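Local structure of carbohydrate kinase, FGGY (Novosphingobium aromaticivorans, 3H6E) at residues A79-L84 against S131-L136; A240-A245 against V286-R291; L255-W260 against D401-A406; L325-E330 against R366-C371; G428-R431 against G436-P439. The protein probably phosphorylates a sugar or sugar-like substrate as a kinase of the FGGY family, although its own substrate is not established. All blocks are in the same frame, centred on the assembly; numbering follows the deposited sequence.

Interaction 1: residues A79-L84 against S131-L136; sequences AGIAAL and SQLWWL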
# COMPACT_ATOMS: atom_id res chain seq x y z
N ALA A 79 -3.88 1.48 8.85
CA ALA A 79 -4.87 0.85 9.72
C ALA A 79 -4.31 0.67 11.12
O ALA A 79 -4.69 -0.25 11.84
CB ALA A 79 -5.33 -0.47 9.14
N GLY A 80 -3.41 1.57 11.51
CA GLY A 80 -2.84 1.58 12.85
C GLY A 80 -3.00 2.94 13.50
O GLY A 80 -2.63 3.97 12.93
N ILE A 81 -3.57 2.96 14.69
CA ILE A 81 -3.83 4.20 15.40
C ILE A 81 -3.34 4.11 16.84
O ILE A 81 -3.48 3.07 17.48
CB ILE A 81 -5.32 4.57 15.37
CG1 ILE A 81 -5.54 5.98 15.92
CG2 ILE A 81 -6.14 3.54 16.12
CD1 ILE A 81 -4.96 7.07 15.06
N ALA A 82 -2.75 5.19 17.34
CA ALA A 82 -2.20 5.20 18.68
C ALA A 82 -2.80 6.32 19.52
O ALA A 82 -3.11 7.39 19.00
CB ALA A 82 -0.68 5.32 18.63
N ALA A 83 -2.96 6.06 20.81
CA ALA A 83 -3.55 7.03 21.73
C ALA A 83 -2.58 7.36 22.86
O ALA A 83 -1.97 6.48 23.46
CB ALA A 83 -4.86 6.51 22.29
N LEU A 84 -2.44 8.65 23.14
CA LEU A 84 -1.57 9.11 24.22
C LEU A 84 -2.40 9.78 25.31
O LEU A 84 -3.07 10.78 25.06
CB LEU A 84 -0.53 10.10 23.69
CG LEU A 84 0.21 9.73 22.41
CD1 LEU A 84 1.16 10.85 22.01
CD2 LEU A 84 0.96 8.42 22.58
N SER A 131 -13.50 2.05 12.80
CA SER A 131 -14.03 0.89 13.49
C SER A 131 -13.32 0.65 14.82
O SER A 131 -13.96 0.34 15.83
CB SER A 131 -13.92 -0.36 12.62
OG SER A 131 -14.63 -0.20 11.40
N GLN A 132 -12.00 0.79 14.82
CA GLN A 132 -11.22 0.63 16.04
C GLN A 132 -11.61 1.69 17.06
O GLN A 132 -11.92 1.38 18.20
CB GLN A 132 -9.73 0.75 15.73
CG GLN A 132 -9.20 -0.24 14.73
CD GLN A 132 -7.69 -0.20 14.63
OE1 GLN A 132 -7.12 -0.38 13.56
NE2 GLN A 132 -7.04 0.04 15.76
N LEU A 133 -11.60 2.95 16.62
CA LEU A 133 -12.01 4.08 17.45
C LEU A 133 -13.40 3.85 18.03
O LEU A 133 -13.61 4.00 19.23
CB LEU A 133 -11.99 5.38 16.64
CG LEU A 133 -10.73 6.25 16.76
CD1 LEU A 133 -9.52 5.43 17.17
CD2 LEU A 133 -10.46 7.01 15.46
N TRP A 134 -14.35 3.48 17.17
CA TRP A 134 -15.72 3.22 17.60
C TRP A 134 -15.73 2.25 18.77
O TRP A 134 -16.32 2.53 19.82
CB TRP A 134 -16.52 2.63 16.44
CG TRP A 134 -17.97 2.42 16.76
CD1 TRP A 134 -18.56 1.27 17.19
CD2 TRP A 134 -19.02 3.40 16.67
NE1 TRP A 134 -19.91 1.46 17.37
CE2 TRP A 134 -20.21 2.76 17.06
CE3 TRP A 134 -19.06 4.75 16.30
CZ2 TRP A 134 -21.44 3.43 17.09
CZ3 TRP A 134 -20.28 5.41 16.32
CH2 TRP A 134 -21.45 4.75 16.72
N TRP A 135 -15.08 1.11 18.58
CA TRP A 135 -15.00 0.08 19.61
C TRP A 135 -14.29 0.62 20.85
O TRP A 135 -14.83 0.57 21.95
CB TRP A 135 -14.26 -1.14 19.07
CG TRP A 135 -14.39 -2.36 19.92
CD1 TRP A 135 -15.38 -2.63 20.82
CD2 TRP A 135 -13.51 -3.48 19.94
NE1 TRP A 135 -15.16 -3.86 21.40
CE2 TRP A 135 -14.02 -4.40 20.88
CE3 TRP A 135 -12.33 -3.80 19.25
CZ2 TRP A 135 -13.40 -5.62 21.15
CZ3 TRP A 135 -11.71 -5.01 19.53
CH2 TRP A 135 -12.25 -5.90 20.47
N LEU A 136 -13.09 1.15 20.66
CA LEU A 136 -12.31 1.71 21.76
C LEU A 136 -13.11 2.68 22.63
O LEU A 136 -12.90 2.76 23.83
CB LEU A 136 -11.04 2.38 21.23
CG LEU A 136 -9.92 1.43 20.82
CD1 LEU A 136 -8.80 2.17 20.12
CD2 LEU A 136 -9.40 0.67 22.03
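Ile81 and Leu133 make the apolar part of this contact, in which the start of strand 81-85 faces helix 129-139. Their side chains cross at about a right angle, and Ile81 CG2 comes 4.0 Å from Leu133 CD1. With CG1 of Ile81 anti to its backbone N (chi1 -172°), the CG2 branch is the one that turns to the helix. Ile81 and Gln132, whose CA atoms are 8.2 Å apart, also slide their side chains past each other in opposite directions. It is the amide end of the glutamine that comes up to Ile81 CG2, and Ile81 is thereby met by two consecutive helix residues.

Strand 81-85 is the middle member of a small antiparallel sheet, between strands 88-89 and 148-151, inserted in the chain between core strands 71-76 and 207-210 of the larger N-terminal sheet. Helix 129-139 packs on this layer, and Leu149 of strand 148-151 touches both Ala83 and Leu133, which extends the apolar seam across the sheet. On the far side of the strand Tyr155 of helix 152-159 meets Ala82.

The polar part lies just before the strand, where the amide of Gln132 reaches the backbone of Ala79. Ala79 O and Gln132 OE1 are 3.0 Å apart, two acceptors as modelled; the amide is probably turned over, and a hydrogen bond may then form here. Gln132 CG sits beside the backbone N (chi1 -58°) and the chain beyond it is extended, carrying the amide out to the loop. Within the helix, Leu136 N bonds Gln132 O at 2.7 Å.

Interaction 2: residues A240-A245 against V286-R291; sequences AARGFA and VDVHGR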
# COMPACT_ATOMS: atom_id res chain seq x y z
N ALA A 240 9.24 6.52 -4.18
CA ALA A 240 10.26 5.82 -4.95
C ALA A 240 9.96 5.89 -6.45
O ALA A 240 10.76 6.41 -7.23
CB ALA A 240 10.37 4.38 -4.50
N ALA A 241 8.81 5.37 -6.84
CA ALA A 241 8.40 5.36 -8.24
C ALA A 241 8.55 6.75 -8.88
O ALA A 241 8.98 6.87 -10.02
CB ALA A 241 6.97 4.87 -8.37
N ARG A 242 8.20 7.79 -8.12
CA ARG A 242 8.29 9.15 -8.63
C ARG A 242 9.74 9.62 -8.76
O ARG A 242 10.01 10.69 -9.30
CB ARG A 242 7.49 10.12 -7.75
CG ARG A 242 5.98 9.86 -7.78
CD ARG A 242 5.20 11.08 -7.35
NE ARG A 242 5.39 11.41 -5.95
CZ ARG A 242 4.58 11.01 -4.97
NH1 ARG A 242 3.52 10.26 -5.24
NH2 ARG A 242 4.83 11.36 -3.71
N GLY A 243 10.66 8.81 -8.24
CA GLY A 243 12.08 9.08 -8.38
C GLY A 243 12.57 8.78 -9.79
O GLY A 243 13.49 9.43 -10.29
N PHE A 244 11.96 7.78 -10.43
CA PHE A 244 12.30 7.44 -11.80
C PHE A 244 12.06 8.63 -12.73
O PHE A 244 11.09 9.37 -12.55
CB PHE A 244 11.51 6.22 -12.28
CG PHE A 244 11.85 4.95 -11.56
CD1 PHE A 244 13.12 4.40 -11.68
CD2 PHE A 244 10.91 4.30 -10.79
CE1 PHE A 244 13.44 3.22 -11.02
CE2 PHE A 244 11.22 3.12 -10.13
CZ PHE A 244 12.49 2.58 -10.25
N ALA A 245 12.94 8.80 -13.71
CA ALA A 245 12.87 9.95 -14.61
C ALA A 245 11.60 9.98 -15.45
O ALA A 245 11.13 11.06 -15.82
CB ALA A 245 14.10 10.00 -15.51
N VAL A 286 -4.43 9.07 -0.53
CA VAL A 286 -3.95 10.44 -0.57
C VAL A 286 -2.43 10.41 -0.63
O VAL A 286 -1.80 9.59 0.03
CB VAL A 286 -4.39 11.21 0.69
CG1 VAL A 286 -3.67 12.52 0.79
CG2 VAL A 286 -5.90 11.42 0.68
N ASP A 287 -1.84 11.30 -1.44
CA ASP A 287 -0.39 11.37 -1.51
C ASP A 287 0.18 12.28 -0.42
O ASP A 287 -0.57 12.93 0.31
CB ASP A 287 0.10 11.79 -2.90
CG ASP A 287 -0.32 13.20 -3.28
OD1 ASP A 287 -0.59 14.03 -2.39
OD2 ASP A 287 -0.36 13.48 -4.49
N VAL A 288 1.51 12.31 -0.31
CA VAL A 288 2.16 13.09 0.73
C VAL A 288 1.80 14.57 0.64
O VAL A 288 2.02 15.33 1.58
CB VAL A 288 3.68 12.92 0.71
CG1 VAL A 288 4.05 11.46 0.92
CG2 VAL A 288 4.25 13.44 -0.61
N HIS A 289 1.24 14.97 -0.50
CA HIS A 289 0.82 16.35 -0.72
C HIS A 289 -0.65 16.55 -0.41
O HIS A 289 -1.17 17.66 -0.52
CB HIS A 289 1.09 16.78 -2.17
CG HIS A 289 2.55 16.84 -2.52
ND1 HIS A 289 3.22 15.77 -3.07
CD2 HIS A 289 3.45 17.84 -2.40
CE1 HIS A 289 4.48 16.11 -3.28
NE2 HIS A 289 4.65 17.36 -2.88
N GLY A 290 -1.34 15.48 -0.05
CA GLY A 290 -2.76 15.56 0.26
C GLY A 290 -3.65 15.43 -0.96
O GLY A 290 -4.88 15.50 -0.84
N ARG A 291 -3.04 15.25 -2.12
CA ARG A 291 -3.78 15.07 -3.37
C ARG A 291 -4.36 13.65 -3.48
O ARG A 291 -3.67 12.67 -3.20
CB ARG A 291 -2.88 15.36 -4.57
CG ARG A 291 -2.84 16.83 -4.99
CD ARG A 291 -1.61 17.14 -5.84
NE ARG A 291 -0.99 15.93 -6.39
CZ ARG A 291 -1.32 15.37 -7.56
NH1 ARG A 291 -2.26 15.91 -8.32
NH2 ARG A 291 -0.70 14.27 -7.97
O HOH W 1 3.02 9.81 -2.04
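Asp287, first of the second segment to meet Arg242, offers its CB to the guanidinium, 4.4 Å from Arg242 NH1. Its carboxylate is turned inward to its own loop: OD1 accepts Arg291 N at 2.8 Å, the donor standing 47° out of the carboxylate plane, and OD2 forms a weak salt bridge with Arg291 NE. Val288 follows, with CG2 3.8 Å from Arg242 NH2. A water lies in the plane of the guanidinium at its edge, takes a hydrogen bond from Arg242 NH2 at 2.9 Å and a weak one from Val288 N, and so bridges the segments. His289 comes next in the type I turn from Asp287 to Gly290. Gly290, with positive phi, ends the turn as the glycine of a G1 bulge, and Arg291 O takes Asp287 N to close the hairpin between strands 282-286 and 292-298. The hairpin edges the seven-stranded sheet and faces the end of helix 233-241. Arg242 reaches it on a chain bent at chi3 (-68°). Arg242 NH1 stays 5.1 Å from Asp287 OD2, so the attraction between these opposite charges is probably modest, and the junction rests on water-mediated and van der Waals contact.

Interaction 3: residues L255-W260 against D401-A406; sequences LSTGTW and DVFVRA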
# COMPACT_ATOMS: atom_id res chain seq x y z
N LEU A 255 1.21 0.09 -10.40
CA LEU A 255 0.42 -1.11 -10.19
C LEU A 255 1.23 -2.13 -9.41
O LEU A 255 2.12 -2.77 -9.96
CB LEU A 255 -0.02 -1.72 -11.52
CG LEU A 255 -0.81 -3.02 -11.39
CD1 LEU A 255 -2.26 -2.72 -11.06
CD2 LEU A 255 -0.71 -3.85 -12.65
N SER A 256 0.92 -2.27 -8.12
CA SER A 256 1.62 -3.24 -7.30
C SER A 256 0.92 -4.60 -7.38
O SER A 256 -0.30 -4.68 -7.51
CB SER A 256 1.74 -2.77 -5.85
OG SER A 256 0.48 -2.64 -5.24
N THR A 257 1.71 -5.67 -7.33
CA THR A 257 1.18 -7.01 -7.47
C THR A 257 1.64 -7.90 -6.32
O THR A 257 2.53 -7.53 -5.55
CB THR A 257 1.58 -7.64 -8.83
OG1 THR A 257 2.99 -7.89 -8.85
CG2 THR A 257 1.21 -6.72 -9.97
N GLY A 258 1.03 -9.07 -6.22
CA GLY A 258 1.19 -9.97 -5.09
C GLY A 258 -0.15 -10.63 -4.84
O GLY A 258 -0.93 -10.83 -5.77
N THR A 259 -0.44 -10.97 -3.59
CA THR A 259 -1.78 -11.47 -3.27
C THR A 259 -2.82 -10.49 -3.79
O THR A 259 -3.79 -10.88 -4.43
CB THR A 259 -1.98 -11.68 -1.75
OG1 THR A 259 -1.13 -12.74 -1.30
CG2 THR A 259 -3.42 -12.06 -1.47
N TRP A 260 -2.60 -9.21 -3.52
CA TRP A 260 -3.44 -8.15 -4.06
C TRP A 260 -2.74 -7.43 -5.21
O TRP A 260 -1.57 -7.04 -5.10
CB TRP A 260 -3.79 -7.13 -2.97
CG TRP A 260 -4.86 -7.58 -2.02
CD1 TRP A 260 -4.69 -8.26 -0.85
CD2 TRP A 260 -6.27 -7.38 -2.17
NE1 TRP A 260 -5.90 -8.49 -0.25
CE2 TRP A 260 -6.89 -7.96 -1.04
CE3 TRP A 260 -7.07 -6.76 -3.14
CZ2 TRP A 260 -8.27 -7.94 -0.86
CZ3 TRP A 260 -8.44 -6.75 -2.95
CH2 TRP A 260 -9.03 -7.33 -1.83
N ASP A 401 6.53 -12.29 -17.45
CA ASP A 401 6.57 -11.83 -18.84
C ASP A 401 5.22 -11.84 -19.56
O ASP A 401 4.90 -10.91 -20.29
CB ASP A 401 7.60 -12.63 -19.64
CG ASP A 401 8.94 -11.93 -19.72
OD1 ASP A 401 8.99 -10.82 -20.27
OD2 ASP A 401 9.95 -12.50 -19.23
N VAL A 402 4.45 -12.90 -19.38
CA VAL A 402 3.16 -13.00 -20.06
C VAL A 402 2.21 -11.92 -19.57
O VAL A 402 1.45 -11.34 -20.35
CB VAL A 402 2.52 -14.38 -19.87
CG1 VAL A 402 1.23 -14.47 -20.67
CG2 VAL A 402 3.50 -15.48 -20.29
N PHE A 403 2.25 -11.64 -18.27
CA PHE A 403 1.38 -10.63 -17.67
C PHE A 403 1.71 -9.22 -18.16
O PHE A 403 0.87 -8.55 -18.75
CB PHE A 403 1.45 -10.68 -16.14
CG PHE A 403 0.76 -9.53 -15.47
CD1 PHE A 403 -0.62 -9.41 -15.52
CD2 PHE A 403 1.48 -8.56 -14.79
CE1 PHE A 403 -1.27 -8.35 -14.91
CE2 PHE A 403 0.84 -7.50 -14.17
CZ PHE A 403 -0.53 -7.39 -14.23
N VAL A 404 2.94 -8.78 -17.93
CA VAL A 404 3.38 -7.43 -18.25
C VAL A 404 3.24 -7.16 -19.75
O VAL A 404 2.74 -6.08 -20.14
CB VAL A 404 4.84 -7.19 -17.83
CG1 VAL A 404 5.31 -5.82 -18.29
CG2 VAL A 404 4.98 -7.34 -16.32
N ARG A 405 3.70 -8.06 -20.59
CA ARG A 405 3.64 -7.87 -22.04
C ARG A 405 2.21 -7.87 -22.58
O ARG A 405 1.90 -7.17 -23.54
CB ARG A 405 4.50 -8.91 -22.77
CG ARG A 405 5.98 -8.81 -22.44
CD ARG A 405 6.82 -9.72 -23.32
NE ARG A 405 6.93 -9.21 -24.68
CZ ARG A 405 7.62 -9.80 -25.65
NH1 ARG A 405 8.26 -10.94 -25.40
NH2 ARG A 405 7.67 -9.26 -26.86
N ALA A 406 1.34 -8.66 -21.96
CA ALA A 406 -0.07 -8.65 -22.31
C ALA A 406 -0.65 -7.29 -21.97
O ALA A 406 -1.51 -6.77 -22.67
CB ALA A 406 -0.81 -9.75 -21.58
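Phe403 reaches from the first turns of helix 401-410 toward strand 252-256 and meets Leu255 and Thr257. CB starts the path well back, 7.3 Å from Thr257 CG2. From there CG goes anti to the backbone N (chi1 171°), which sends the ring outward from the helix and spans a backbone gap of 10.8 Å between the CA atoms of Thr257 and Phe403. Along one side of the ring the approach tightens: CD2 is still 5.2 Å from Thr257 CG2, whereas CE2 has closed to 4.3 Å from the same methyl, which it meets obliquely. At the far end, CZ lies 3.9 Å from Leu255 CD2. That methyl sits at the ring edge, near the ring plane, so the aromatic face is not what Leu255 touches. Leucine and phenylalanine come from opposite directions, and the Leu255 chain also has CG anti to its backbone N (chi1 177°), so each extends toward the other across the space between strand and helix.

The contact across the segments is apolar. Thr257 gives it only its methyl; the hydroxyl OG1 is hydrogen-bonded to Glu394 O and Phe397 N, which ties the end of strand 252-256 to the chain leaving the adjacent parallel strand 390-394. Leu255 is further paired by backbone bonds with Leu392 and Glu394. Strand 390-394, helix 401-410 and parallel strand 415-419 form a beta-alpha-beta crossover, and Phe403 is a helix residue pointing down onto the sheet, an arrangement characteristic of the alpha/beta core of the actin-like ATPase fold to which FGGY kinases belong.

Interaction 4: residues L325-E330 against R366-C371; sequences LAAVPE and RRAAAC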
# COMPACT_ATOMS: atom_id res chain seq x y z
N LEU A 325 6.05 -17.85 -22.27
CA LEU A 325 5.88 -16.90 -23.36
C LEU A 325 5.54 -17.61 -24.66
O LEU A 325 4.58 -17.26 -25.34
CB LEU A 325 7.17 -16.09 -23.52
CG LEU A 325 6.99 -14.62 -23.91
CD1 LEU A 325 6.27 -14.52 -25.25
CD2 LEU A 325 6.24 -13.87 -22.82
N ALA A 326 6.34 -18.62 -25.00
CA ALA A 326 6.16 -19.35 -26.25
C ALA A 326 4.82 -20.08 -26.30
O ALA A 326 4.35 -20.45 -27.37
CB ALA A 326 7.31 -20.32 -26.46
N ALA A 327 4.22 -20.28 -25.14
CA ALA A 327 2.96 -21.02 -25.05
C ALA A 327 1.75 -20.12 -25.26
O ALA A 327 0.62 -20.60 -25.38
CB ALA A 327 2.86 -21.75 -23.71
N VAL A 328 1.98 -18.81 -25.29
CA VAL A 328 0.91 -17.84 -25.49
C VAL A 328 0.26 -17.95 -26.87
O VAL A 328 -0.97 -17.95 -26.98
CB VAL A 328 1.39 -16.39 -25.26
CG1 VAL A 328 0.25 -15.40 -25.48
CG2 VAL A 328 1.99 -16.23 -23.87
N PRO A 329 1.07 -18.04 -27.94
CA PRO A 329 0.53 -18.12 -29.30
C PRO A 329 -0.64 -19.10 -29.43
O PRO A 329 -1.69 -18.71 -29.94
CB PRO A 329 1.73 -18.61 -30.11
CG PRO A 329 2.90 -18.02 -29.40
CD PRO A 329 2.55 -18.01 -27.93
N GLU A 330 -0.46 -20.34 -28.98
CA GLU A 330 -1.51 -21.35 -29.10
C GLU A 330 -2.71 -21.12 -28.18
O GLU A 330 -3.85 -21.42 -28.54
CB GLU A 330 -0.94 -22.76 -28.91
CG GLU A 330 -0.90 -23.59 -30.20
CD GLU A 330 -1.27 -22.78 -31.43
OE1 GLU A 330 -0.36 -22.32 -32.15
OE2 GLU A 330 -2.49 -22.60 -31.68
N ARG A 366 -1.76 -23.42 -19.41
CA ARG A 366 -2.70 -23.02 -18.37
C ARG A 366 -2.08 -21.90 -17.55
O ARG A 366 -2.76 -20.96 -17.15
CB ARG A 366 -3.07 -24.22 -17.49
CG ARG A 366 -4.57 -24.33 -17.22
CD ARG A 366 -4.92 -25.51 -16.32
NE ARG A 366 -4.41 -26.78 -16.82
CZ ARG A 366 -4.99 -27.96 -16.60
NH1 ARG A 366 -6.11 -28.03 -15.89
NH2 ARG A 366 -4.45 -29.07 -17.10
N ARG A 367 -0.77 -22.00 -17.32
CA ARG A 367 -0.03 -21.00 -16.57
C ARG A 367 0.11 -19.70 -17.37
O ARG A 367 0.13 -18.61 -16.81
CB ARG A 367 1.36 -21.53 -16.19
CG ARG A 367 1.35 -22.64 -15.16
CD ARG A 367 2.64 -22.63 -14.37
NE ARG A 367 3.80 -22.98 -15.18
CZ ARG A 367 5.05 -22.59 -14.91
NH1 ARG A 367 5.29 -21.82 -13.85
NH2 ARG A 367 6.05 -22.96 -15.70
N ALA A 368 0.23 -19.83 -18.69
CA ALA A 368 0.34 -18.67 -19.55
C ALA A 368 -1.00 -17.95 -19.63
O ALA A 368 -1.06 -16.72 -19.58
CB ALA A 368 0.82 -19.08 -20.94
N ALA A 369 -2.07 -18.73 -19.74
CA ALA A 369 -3.41 -18.17 -19.84
C ALA A 369 -3.83 -17.47 -18.55
O ALA A 369 -4.61 -16.52 -18.57
CB ALA A 369 -4.41 -19.27 -20.19
N ALA A 370 -3.30 -17.94 -17.42
CA ALA A 370 -3.58 -17.32 -16.14
C ALA A 370 -3.05 -15.89 -16.12
O ALA A 370 -3.68 -14.98 -15.59
CB ALA A 370 -2.97 -18.13 -15.00
N CYS A 371 -1.88 -15.69 -16.72
CA CYS A 371 -1.26 -14.38 -16.82
C CYS A 371 -2.07 -13.43 -17.70
O CYS A 371 -1.99 -12.21 -17.54
CB CYS A 371 0.16 -14.49 -17.36
SG CYS A 371 1.30 -15.38 -16.31
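Val328 and Ala368 bring their CA atoms to within 6.0 Å, a close backbone approach between the junction of helices 321-326 and 328-333 and the early turns of the long helix 363-384. Small side chains make such an approach possible. Ala368 points its single methyl at the junction and gives up 51 Å² of surface to it, the largest share of any residue here, while Ala327 and Val328 divide the other side between them. Ala327 CB meets Ala368 CB at 4.4 Å, methyl to methyl. Val328 contributes CG2, which lies 4.3 Å from the same Ala368 CB. With CG1 anti to the backbone N (chi1 180°), CG2 of Val328 stands beside that N, and this is the branch in touch with the alanine. One methyl thus packs against two consecutive residues, by van der Waals contact alone.

The backbone at the junction is held locally: Val328 N bonds Leu325 O at 3.0 Å as the first helix gives way to the second, with Pro329 in the opening turn of the latter. On the long helix Ala370 N bonds Arg366 O at 3.1 Å. Arg367, next to Ala368, turns its charge elsewhere, NH2 making a salt bridge with Asp320 and NH1 a hydrogen bond with Arg313 O.

Helix 401-410 completes the cluster. Its Val402 touches Leu325, Val328 and Cys371, and so lies against all three helical pieces. Strand 355-357 borders helix 363-384 through Trp356, which meets Ala369, and Leu449 of a later loop reaches Val328.

Interaction 5: residues G428-R431 against G436-P439; sequences GALR and GLRP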
# COMPACT_ATOMS: atom_id res chain seq x y z
N GLY A 428 12.03 4.87 -0.73
CA GLY A 428 11.16 6.00 -0.97
C GLY A 428 11.36 7.18 -0.04
O GLY A 428 11.44 8.32 -0.48
N ALA A 429 11.45 6.90 1.26
CA ALA A 429 11.54 7.94 2.27
C ALA A 429 12.71 8.91 2.05
O ALA A 429 12.60 10.09 2.37
CB ALA A 429 11.62 7.33 3.66
N LEU A 430 13.82 8.41 1.53
CA LEU A 430 14.96 9.27 1.23
C LEU A 430 14.56 10.47 0.39
O LEU A 430 15.05 11.58 0.59
CB LEU A 430 16.05 8.48 0.51
CG LEU A 430 17.11 7.78 1.36
CD1 LEU A 430 16.49 6.94 2.45
CD2 LEU A 430 18.02 6.95 0.48
N ARG A 431 13.65 10.25 -0.55
CA ARG A 431 13.20 11.30 -1.46
C ARG A 431 12.43 12.39 -0.74
O ARG A 431 12.07 13.42 -1.32
CB ARG A 431 12.36 10.70 -2.59
CG ARG A 431 13.11 9.66 -3.42
CD ARG A 431 12.67 9.70 -4.87
NE ARG A 431 12.57 11.07 -5.36
CZ ARG A 431 11.42 11.74 -5.47
NH1 ARG A 431 10.28 11.16 -5.14
NH2 ARG A 431 11.42 12.99 -5.92
N GLY A 436 15.82 15.06 -5.38
CA GLY A 436 16.64 14.84 -6.56
C GLY A 436 17.17 13.42 -6.64
O GLY A 436 17.66 12.98 -7.69
N LEU A 437 17.07 12.70 -5.53
CA LEU A 437 17.60 11.34 -5.43
C LEU A 437 16.71 10.33 -6.16
O LEU A 437 15.49 10.39 -6.09
CB LEU A 437 17.72 10.97 -3.95
CG LEU A 437 18.83 10.01 -3.53
CD1 LEU A 437 20.16 10.34 -4.22
CD2 LEU A 437 18.98 10.04 -2.01
N ARG A 438 17.35 9.38 -6.85
CA ARG A 438 16.62 8.41 -7.66
C ARG A 438 16.84 6.97 -7.19
O ARG A 438 17.83 6.68 -6.52
CB ARG A 438 16.99 8.55 -9.14
CG ARG A 438 16.81 9.95 -9.68
CD ARG A 438 16.75 9.96 -11.19
NE ARG A 438 16.64 11.32 -11.72
CZ ARG A 438 15.51 11.87 -12.15
NH1 ARG A 438 14.37 11.18 -12.13
NH2 ARG A 438 15.52 13.11 -12.61
N PRO A 439 15.92 6.07 -7.56
CA PRO A 439 16.02 4.65 -7.20
C PRO A 439 17.18 3.96 -7.90
O PRO A 439 17.93 4.60 -8.63
CB PRO A 439 14.69 4.06 -7.71
CG PRO A 439 13.80 5.24 -7.94
CD PRO A 439 14.70 6.36 -8.33
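Leu437, Arg431 and Leu430 bury most of the surface here, with 75, 59 and 29 Å² respectively, where the chain turns back after the short helix 430-433. Leu437 takes part twice, through its side chain and through its carbonyl. The side chain reaches Leu430: CD2 of Leu437 lies 4.1 Å from Leu430 CD2 and 4.2 Å from Leu430 CB, the two leucines crossing obliquely. The carbonyl goes to Arg431. Its oxygen, Leu437 O, sits at the edge of the guanidinium near its plane and receives a hydrogen bond from Arg431 NE of 3.1 Å, weak because the N-H...O angle is only 124°. Arg431 CD lies equally near this oxygen, so the arginine passes alongside the carbonyl before its guanidinium.

Arg431 bends at chi2 (-147°) and chi3 (45°), which folds its chain back over the following loop. The same guanidinium gives NH2 to Pro435 O and NH1 to Leu239 O at the end of helix 233-241. Three carbonyl oxygens, two of them in the loop, therefore surround one cation and would fix its rotation. The CA atoms of Arg431 and Leu437 are 5.9 Å apart, and Arg431 N bonds Gly428 O at 2.9 Å as the helix begins.

Leu430 also packs on Val10 of strand 9-13, and Pro439 on Phe244. The result is a helix-to-loop reversal held by an arginine gripping backbone carbonyls; in this FGGY kinase it sits where the C-terminal family region meets the first strand of the N-terminal sheet.

Interaction 1 lies in an insertion of the N-terminal half, beside the small sheet, with its centre 46 Å from that of interaction 4 in the C-terminal half. Interactions 2 and 5 are neighbours, 10 Å between centres, and touch directly: Arg438 NH1 and Gly243 O are 2.7 Å apart, so the loop after helix 233-241 meets the loop before strand 443-445. Interactions 3 and 4, 14 Å between centres, touch where Val402 of helix 401-410 packs against Ala368 and Cys371, and interaction 4 is nested in the loop that interaction 3 closes. Interactions 2 and 3 alternate in sequence and draw on the same seven-stranded sheet. Together they trace the two-lobed, actin-like build.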